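Local coordinates for protein novel immune-type receptor 11 (PDB 2QTE) that probably acts as a cell-surface immune receptor of the bony fish NITR family, a member of which mediates allogeneic recognition, through an immunoglobulin variable-type domain, at residues M19-S24 with Q74-N79. The protein carries 1 engineered substitution. Residues are numbered along the deposited sequence; the frame is centred on the assembly and turned at random.
Sequences MECSMS and QKFDLN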
loop_
_atom_site.group_PDB
_atom_site.type_symbol
_atom_site.label_atom_id
_atom_site.label_comp_id
_atom_site.label_asym_id
_atom_site.label_seq_id
_atom_site.Cartn_x
_atom_site.Cartn_y
_atom_site.Cartn_z
ATOM N N MET A 19 -10.636 10.559 -8.696
ATOM C CA MET A 19 -9.835 10.577 -7.465
ATOM C C MET A 19 -8.506 11.248 -7.792
ATOM O O MET A 19 -7.858 10.919 -8.760
ATOM C CB MET A 19 -9.635 9.170 -6.916
ATOM C CG MET A 19 -10.909 8.453 -6.751
ATOM S SD MET A 19 -10.837 6.736 -6.249
ATOM C CE MET A 19 -10.702 5.862 -7.829
ATOM N N GLU A 20 -8.110 12.183 -6.957
ATOM C CA GLU A 20 -7.062 13.120 -7.254
ATOM C C GLU A 20 -5.707 12.740 -6.650
ATOM O O GLU A 20 -5.649 12.146 -5.588
ATOM C CB GLU A 20 -7.484 14.468 -6.696
ATOM C CG GLU A 20 -8.505 15.226 -7.543
ATOM C CD GLU A 20 -9.925 15.085 -7.042
ATOM O OE1 GLU A 20 -10.869 15.348 -7.839
ATOM O OE2 GLU A 20 -10.105 14.715 -5.855
ATOM N N CYS A 21 -4.630 13.059 -7.352
ATOM C CA CYS A 21 -3.288 12.960 -6.818
ATOM C C CYS A 21 -2.499 14.095 -7.464
ATOM O O CYS A 21 -2.503 14.214 -8.679
ATOM C CB CYS A 21 -2.663 11.631 -7.193
ATOM S SG CYS A 21 -0.936 11.387 -6.664
ATOM N N SER A 22 -1.837 14.934 -6.669
ATOM C CA SER A 22 -1.065 16.045 -7.249
ATOM C C SER A 22 0.304 15.597 -7.758
ATOM O O SER A 22 0.885 14.614 -7.282
ATOM C CB SER A 22 -0.982 17.244 -6.292
ATOM O OG SER A 22 -0.206 18.312 -6.843
ATOM N N MET A 23 0.804 16.327 -8.744
ATOM C CA MET A 23 2.038 16.014 -9.439
ATOM C C MET A 23 3.145 16.963 -8.959
ATOM O O MET A 23 4.338 16.641 -9.037
ATOM C CB MET A 23 1.806 16.187 -10.955
ATOM C CG MET A 23 2.834 15.585 -11.860
ATOM S SD MET A 23 2.660 13.814 -11.896
ATOM C CE MET A 23 1.781 13.532 -13.433
ATOM N N SER A 24 2.744 18.124 -8.444
ATOM C CA SER A 24 3.695 19.216 -8.219
ATOM C C SER A 24 5.011 18.731 -7.591
ATOM O O SER A 24 6.092 19.092 -8.073
ATOM C CB SER A 24 3.065 20.398 -7.465
ATOM O OG SER A 24 1.987 20.013 -6.611
ATOM N N GLN A 74 0.397 19.079 -13.403
ATOM C CA GLN A 74 -0.166 19.329 -12.098
ATOM C C GLN A 74 -0.952 18.145 -11.565
ATOM O O GLN A 74 -1.140 18.043 -10.350
ATOM C CB GLN A 74 -1.009 20.609 -12.099
ATOM C CG GLN A 74 -0.178 21.913 -12.385
ATOM C CD GLN A 74 -0.125 22.285 -13.878
ATOM O OE1 GLN A 74 0.730 21.805 -14.639
ATOM N NE2 GLN A 74 -1.053 23.143 -14.295
ATOM N N LYS A 75 -1.372 17.240 -12.449
ATOM C CA LYS A 75 -2.384 16.243 -12.090
ATOM C C LYS A 75 -1.982 14.834 -12.420
ATOM O O LYS A 75 -1.362 14.575 -13.446
ATOM C CB LYS A 75 -3.695 16.534 -12.831
ATOM C CG LYS A 75 -4.375 17.820 -12.432
ATOM C CD LYS A 75 -5.661 18.021 -13.205
ATOM C CE LYS A 75 -6.278 19.348 -12.857
ATOM N NZ LYS A 75 -7.752 19.351 -13.087
ATOM N N PHE A 76 -2.363 13.900 -11.566
ATOM C CA PHE A 76 -2.231 12.518 -11.917
ATOM C C PHE A 76 -3.520 11.883 -11.414
ATOM O O PHE A 76 -3.510 11.048 -10.491
ATOM C CB PHE A 76 -0.975 11.978 -11.251
ATOM C CG PHE A 76 -0.608 10.581 -11.649
ATOM C CD1 PHE A 76 -0.249 10.281 -12.962
ATOM C CD2 PHE A 76 -0.581 9.559 -10.705
ATOM C CE1 PHE A 76 0.088 9.002 -13.336
ATOM C CE2 PHE A 76 -0.242 8.266 -11.090
ATOM C CZ PHE A 76 0.097 7.982 -12.393
ATOM N N ASP A 77 -4.638 12.328 -11.975
ATOM C CA ASP A 77 -5.956 11.966 -11.394
ATOM C C ASP A 77 -6.590 10.787 -12.109
ATOM O O ASP A 77 -6.556 10.714 -13.317
ATOM C CB ASP A 77 -6.915 13.135 -11.433
ATOM C CG ASP A 77 -6.331 14.411 -10.822
ATOM O OD1 ASP A 77 -5.349 14.331 -10.039
ATOM O OD2 ASP A 77 -6.899 15.481 -11.092
ATOM N N LEU A 78 -7.232 9.910 -11.341
ATOM C CA LEU A 78 -7.828 8.707 -11.872
ATOM C C LEU A 78 -9.355 8.950 -12.060
ATOM O O LEU A 78 -9.998 9.397 -11.139
ATOM C CB LEU A 78 -7.537 7.595 -10.853
ATOM C CG LEU A 78 -7.949 6.144 -11.093
ATOM C CD1 LEU A 78 -7.345 5.597 -12.366
ATOM C CD2 LEU A 78 -7.506 5.337 -9.864
ATOM N N ASN A 79 -9.922 8.689 -13.239
ATOM C CA ASN A 79 -11.363 8.848 -13.453
ATOM C C ASN A 79 -12.026 7.485 -13.692
ATOM O O ASN A 79 -11.388 6.564 -14.187
ATOM C CB ASN A 79 -11.633 9.668 -14.683
ATOM C CG ASN A 79 -10.727 10.867 -14.797
ATOM O OD1 ASN A 79 -10.750 11.710 -13.912
ATOM N ND2 ASN A 79 -9.940 10.955 -15.869
#
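Asp77 reaches across to the backbone of Glu20 and Cys21, where its carboxylate takes the place of a main-chain partner. Asp77 CB lies 3.6 Å from Met19 O. CG sits beside the backbone N (chi1 -52°) and meets Glu20 CA and CG. Asp77 OD1 accepts a bond from Cys21 N at 3.1 Å; the bond is nearly straight, but the donor stands above the carboxylate plane. A weak bond from Phe76 N also falls on OD1. OD2 packs on Glu20 CG, and the carboxylate planes of Glu20 and Asp77 are almost perpendicular. An alanine in place of Asp77 would probably leave Cys21 N without its acceptor and Glu20 CG without the carboxylate that packs on it.

On one side of this link, Met19 and Leu78 form an antiparallel hydrogen-bonded pair. Met19 N to Leu78 O and Leu78 N to Met19 O are both 2.8 Å. Their side chains run side by side, and Met19 CE touches Leu78 CD2. On the other side, Phe76 N bonds to Cys21 O at 2.9 Å, and Met23 N to Gln74 O.

The Met23 chain is bent at chi2 and chi3. Met23 CE lies 3.3 Å from Lys75 O and also touches Phe76 CB. Met23 SD makes an oblique Met-aromatic contact, 5.4 Å from the centroid of the Phe76 ring. Cys21 SG lies at the ring edge and is disulfide-bonded to Cys93. The Trp34 ring of strand 32-37 meets the Phe76 ring with the two planes nearly parallel, and Trp34 NE1 donates to Phe76 O. This disulfide joining the two sheets, with a tryptophan packed beside it, is the core signature of the immunoglobulin V-set beta-sandwich.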